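Local coordinates for extracellular solute-binding protein family 1 (Arthrobacter chlorophenolicus, PDB 4R2F), which binds laminaribiose and probably delivers such sugars to an ABC-type uptake transporter as its extracellular solute-binding component, at residues 241-255 against 404-416. Residues are numbered along the deposited sequence; the frame is centred on the assembly and turned at random.
Sequences LLELVSNGVIDPAAV and TQTVLTGKTDAKS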
loop_
_atom_site.group_PDB
_atom_site.type_symbol
_atom_site.label_atom_id
_atom_site.label_comp_id
_atom_site.label_asym_id
_atom_site.label_seq_id
_atom_site.Cartn_x
_atom_site.Cartn_y
_atom_site.Cartn_z
ATOM N N LEU A 241 8.101 12.619 13.917
ATOM C CA LEU A 241 8.234 11.188 14.136
ATOM C C LEU A 241 9.288 10.885 15.205
ATOM O O LEU A 241 9.049 10.098 16.113
ATOM C CB LEU A 241 8.562 10.486 12.827
ATOM C CG LEU A 241 7.351 10.441 11.877
ATOM C CD1 LEU A 241 7.739 10.204 10.431
ATOM C CD2 LEU A 241 6.348 9.402 12.342
ATOM N N LEU A 242 10.440 11.529 15.113
ATOM C CA LEU A 242 11.472 11.384 16.153
ATOM C C LEU A 242 10.985 11.770 17.542
ATOM O O LEU A 242 11.353 11.129 18.525
ATOM C CB LEU A 242 12.696 12.204 15.802
ATOM C CG LEU A 242 13.477 11.695 14.604
ATOM C CD1 LEU A 242 14.496 12.756 14.155
ATOM C CD2 LEU A 242 14.164 10.381 14.945
ATOM N N GLU A 243 10.123 12.781 17.618
ATOM C CA GLU A 243 9.532 13.174 18.863
ATOM C C GLU A 243 8.540 12.116 19.353
ATOM O O GLU A 243 8.464 11.855 20.537
ATOM C CB GLU A 243 8.828 14.509 18.694
ATOM C CG GLU A 243 8.637 15.277 19.980
ATOM C CD GLU A 243 7.928 16.598 19.746
ATOM O OE1 GLU A 243 7.617 17.290 20.734
ATOM O OE2 GLU A 243 7.666 16.947 18.572
ATOM N N LEU A 244 7.745 11.538 18.460
ATOM C CA LEU A 244 6.896 10.416 18.860
ATOM C C LEU A 244 7.732 9.235 19.399
ATOM O O LEU A 244 7.354 8.606 20.404
ATOM C CB LEU A 244 6.027 9.947 17.715
ATOM C CG LEU A 244 4.977 10.909 17.192
ATOM C CD1 LEU A 244 4.180 10.194 16.123
ATOM C CD2 LEU A 244 4.075 11.408 18.300
ATOM N N VAL A 245 8.881 8.975 18.762
ATOM C CA VAL A 245 9.813 7.925 19.204
ATOM C C VAL A 245 10.434 8.222 20.572
ATOM O O VAL A 245 10.451 7.345 21.451
ATOM C CB VAL A 245 10.927 7.635 18.171
ATOM C CG1 VAL A 245 11.965 6.660 18.734
ATOM C CG2 VAL A 245 10.338 7.047 16.880
ATOM N N SER A 246 10.907 9.446 20.776
ATOM C CA SER A 246 11.557 9.813 22.063
ATOM C C SER A 246 10.575 9.857 23.232
ATOM O O SER A 246 10.950 9.615 24.350
ATOM C CB SER A 246 12.295 11.159 21.956
ATOM O OG SER A 246 11.396 12.203 21.658
ATOM N N ASN A 247 9.320 10.184 22.953
ATOM C CA ASN A 247 8.274 10.237 23.973
ATOM C C ASN A 247 7.590 8.878 24.245
ATOM O O ASN A 247 6.711 8.795 25.100
ATOM C CB ASN A 247 7.212 11.294 23.566
ATOM C CG ASN A 247 7.659 12.725 23.855
ATOM O OD1 ASN A 247 7.471 13.214 24.952
ATOM N ND2 ASN A 247 8.235 13.402 22.869
ATOM N N GLY A 248 7.970 7.838 23.504
ATOM C CA GLY A 248 7.409 6.498 23.661
ATOM C C GLY A 248 5.983 6.363 23.158
ATOM O O GLY A 248 5.280 5.461 23.555
ATOM N N VAL A 249 5.536 7.287 22.319
ATOM C CA VAL A 249 4.213 7.183 21.662
ATOM C C VAL A 249 4.287 6.125 20.561
ATOM O O VAL A 249 3.368 5.320 20.369
ATOM C CB VAL A 249 3.791 8.553 21.100
ATOM C CG1 VAL A 249 2.546 8.451 20.219
ATOM C CG2 VAL A 249 3.578 9.524 22.259
ATOM N N ILE A 250 5.392 6.153 19.829
ATOM C CA ILE A 250 5.794 5.009 19.044
ATOM C C ILE A 250 6.524 4.070 19.993
ATOM O O ILE A 250 7.382 4.498 20.774
ATOM C CB ILE A 250 6.671 5.435 17.838
ATOM C CG1 ILE A 250 5.786 6.163 16.805
ATOM C CG2 ILE A 250 7.360 4.237 17.221
ATOM C CD1 ILE A 250 6.527 6.749 15.608
ATOM N N ASP A 251 6.164 2.796 19.901
ATOM C CA ASP A 251 6.691 1.715 20.737
ATOM C C ASP A 251 8.167 1.586 20.397
ATOM O O ASP A 251 8.534 1.557 19.206
ATOM C CB ASP A 251 5.912 0.438 20.386
ATOM C CG ASP A 251 6.325 -0.805 21.187
ATOM O OD1 ASP A 251 7.474 -0.964 21.656
ATOM O OD2 ASP A 251 5.451 -1.695 21.285
ATOM N N PRO A 252 9.038 1.544 21.423
ATOM C CA PRO A 252 10.462 1.471 21.120
ATOM C C PRO A 252 10.862 0.214 20.336
ATOM O O PRO A 252 11.897 0.231 19.653
ATOM C CB PRO A 252 11.123 1.484 22.515
ATOM C CG PRO A 252 10.069 0.955 23.422
ATOM C CD PRO A 252 8.792 1.538 22.877
ATOM N N ALA A 253 10.067 -0.859 20.409
ATOM C CA ALA A 253 10.357 -2.051 19.589
ATOM C C ALA A 253 9.643 -2.047 18.235
ATOM O O ALA A 253 9.751 -3.019 17.511
ATOM C CB ALA A 253 9.994 -3.315 20.332
ATOM N N ALA A 254 8.916 -0.981 17.895
ATOM C CA ALA A 254 8.183 -0.940 16.589
ATOM C C ALA A 254 9.072 -1.286 15.378
ATOM O O ALA A 254 8.621 -1.888 14.417
ATOM C CB ALA A 254 7.541 0.421 16.375
ATOM N N VAL A 255 10.328 -0.877 15.430
ATOM C CA VAL A 255 11.280 -1.134 14.348
ATOM C C VAL A 255 11.389 -2.625 14.001
ATOM O O VAL A 255 11.679 -2.997 12.852
ATOM C CB VAL A 255 12.686 -0.548 14.707
ATOM C CG1 VAL A 255 13.235 -1.169 15.967
ATOM C CG2 VAL A 255 13.675 -0.757 13.579
ATOM N N THR A 404 13.597 4.294 7.350
ATOM C CA THR A 404 12.541 4.004 8.303
ATOM C C THR A 404 13.117 3.461 9.614
ATOM O O THR A 404 12.683 3.852 10.690
ATOM C CB THR A 404 11.511 2.990 7.726
ATOM O OG1 THR A 404 11.000 3.467 6.476
ATOM C CG2 THR A 404 10.354 2.799 8.696
ATOM N N GLN A 405 14.050 2.529 9.517
ATOM C CA GLN A 405 14.543 1.878 10.709
ATOM C C GLN A 405 15.351 2.853 11.540
ATOM O O GLN A 405 15.290 2.852 12.778
ATOM C CB GLN A 405 15.306 0.619 10.330
ATOM C CG GLN A 405 14.362 -0.450 9.782
ATOM C CD GLN A 405 14.994 -1.811 9.551
ATOM O OE1 GLN A 405 16.175 -1.922 9.261
ATOM N NE2 GLN A 405 14.194 -2.863 9.681
ATOM N N THR A 406 16.065 3.728 10.852
ATOM C CA THR A 406 16.796 4.811 11.504
ATOM C C THR A 406 15.887 5.754 12.277
ATOM O O THR A 406 16.173 6.113 13.429
ATOM C CB THR A 406 17.624 5.581 10.445
ATOM O OG1 THR A 406 18.726 4.754 10.035
ATOM C CG2 THR A 406 18.139 6.894 10.961
ATOM N N VAL A 407 14.782 6.160 11.664
ATOM C CA VAL A 407 13.872 7.074 12.340
ATOM C C VAL A 407 13.189 6.383 13.529
ATOM O O VAL A 407 13.061 6.963 14.619
ATOM C CB VAL A 407 12.829 7.636 11.359
ATOM C CG1 VAL A 407 11.778 8.445 12.089
ATOM C CG2 VAL A 407 13.507 8.487 10.293
ATOM N N LEU A 408 12.753 5.147 13.313
ATOM C CA LEU A 408 11.974 4.438 14.324
ATOM C C LEU A 408 12.826 4.027 15.547
ATOM O O LEU A 408 12.278 3.672 16.588
ATOM C CB LEU A 408 11.266 3.224 13.703
ATOM C CG LEU A 408 10.055 3.486 12.794
ATOM C CD1 LEU A 408 9.406 2.186 12.384
ATOM C CD2 LEU A 408 9.028 4.423 13.429
ATOM N N THR A 409 14.156 4.089 15.414
ATOM C CA THR A 409 15.081 3.924 16.564
ATOM C C THR A 409 15.724 5.212 17.076
ATOM O O THR A 409 16.556 5.165 17.992
ATOM C CB THR A 409 16.222 2.948 16.238
ATOM O OG1 THR A 409 16.874 3.344 15.024
ATOM C CG2 THR A 409 15.700 1.538 16.108
ATOM N N GLY A 410 15.348 6.353 16.495
ATOM C CA GLY A 410 15.955 7.646 16.805
ATOM C C GLY A 410 17.480 7.655 16.745
ATOM O O GLY A 410 18.160 8.259 17.586
ATOM N N LYS A 411 18.014 6.965 15.748
ATOM C CA LYS A 411 19.446 6.730 15.660
ATOM C C LYS A 411 20.216 7.996 15.293
ATOM O O LYS A 411 21.387 8.115 15.611
ATOM C CB LYS A 411 19.715 5.616 14.646
ATOM C CG LYS A 411 21.049 4.931 14.795
ATOM C CD LYS A 411 21.106 4.110 16.067
ATOM C CE LYS A 411 22.128 3.023 15.900
ATOM N NZ LYS A 411 22.797 2.714 17.168
ATOM N N THR A 412 19.553 8.958 14.662
ATOM C CA THR A 412 20.206 10.190 14.259
ATOM C C THR A 412 19.189 11.307 14.143
ATOM O O THR A 412 18.009 11.112 14.431
ATOM C CB THR A 412 21.014 10.006 12.960
ATOM O OG1 THR A 412 21.863 11.145 12.786
ATOM C CG2 THR A 412 20.099 9.871 11.755
ATOM N N ASP A 413 19.660 12.493 13.775
ATOM C CA ASP A 413 18.789 13.653 13.659
ATOM C C ASP A 413 18.110 13.669 12.268
ATOM O O ASP A 413 18.523 12.955 11.344
ATOM C CB ASP A 413 19.566 14.949 13.897
ATOM C CG ASP A 413 20.587 15.207 12.815
ATOM O OD1 ASP A 413 21.667 14.569 12.840
ATOM O OD2 ASP A 413 20.295 16.025 11.925
ATOM N N ALA A 414 17.072 14.479 12.154
ATOM C CA ALA A 414 16.173 14.442 10.980
ATOM C C ALA A 414 16.920 14.744 9.689
ATOM O O ALA A 414 16.854 13.985 8.711
ATOM C CB ALA A 414 15.027 15.426 11.188
ATOM N N LYS A 415 17.663 15.845 9.709
ATOM C CA LYS A 415 18.473 16.243 8.546
ATOM C C LYS A 415 19.446 15.161 8.118
ATOM O O LYS A 415 19.540 14.859 6.924
ATOM C CB LYS A 415 19.211 17.571 8.816
ATOM C CG LYS A 415 18.372 18.806 8.504
ATOM C CD LYS A 415 18.598 19.969 9.462
ATOM C CE LYS A 415 17.997 21.248 8.898
ATOM N NZ LYS A 415 17.603 22.205 9.964
ATOM N N SER A 416 20.146 14.539 9.072
ATOM C CA SER A 416 21.091 13.466 8.724
ATOM C C SER A 416 20.394 12.255 8.102
ATOM O O SER A 416 20.887 11.661 7.137
ATOM C CB SER A 416 21.917 13.007 9.949
ATOM O OG SER A 416 22.623 14.103 10.552
HETATM O O HOH W 1 10.551 1.694 17.120
HETATM O O HOH W 2 13.127 2.407 19.133
#
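Methyls of L242 and V245 meet V407 O at the C-terminal end of helix 398-408, illustrating how branched side chains can pack against a helix terminus without a direct hydrogen bond. The two methyls of L242 part company: CD2 lies 3.6 Å from V407 O and also meets the CA of G410, whereas CD1 reaches A414, 4.0 Å from its CB. Shortened to an alanine here, the side chain would lose both methyls, and the Schellman turn at G410 and A414 would probably be left without this partner on helix 232-246. V245 straddles the same end, its CG2 3.5 Å from V407 O and its CG1, anti to the backbone N (chi1 173°), beside L408 O. Further along, I250 and L408 cross nearly at right angles, CD1 to CD2. V255 directs CG2 across the stem of Q405 and CG1 onto T409 CG2 at 3.7 Å. Polar linkage is left to water: one molecule accepts from V255 N and lies 2.7 Å from L408 O, and a second joins P252 O to that same carbonyl. The contact thus fastens helix 232-246, the loop after it and the 3-10 segment at V255 to helices 398-408 and 414-428, while M209 of helix 204-215 packs on both L241 and V407.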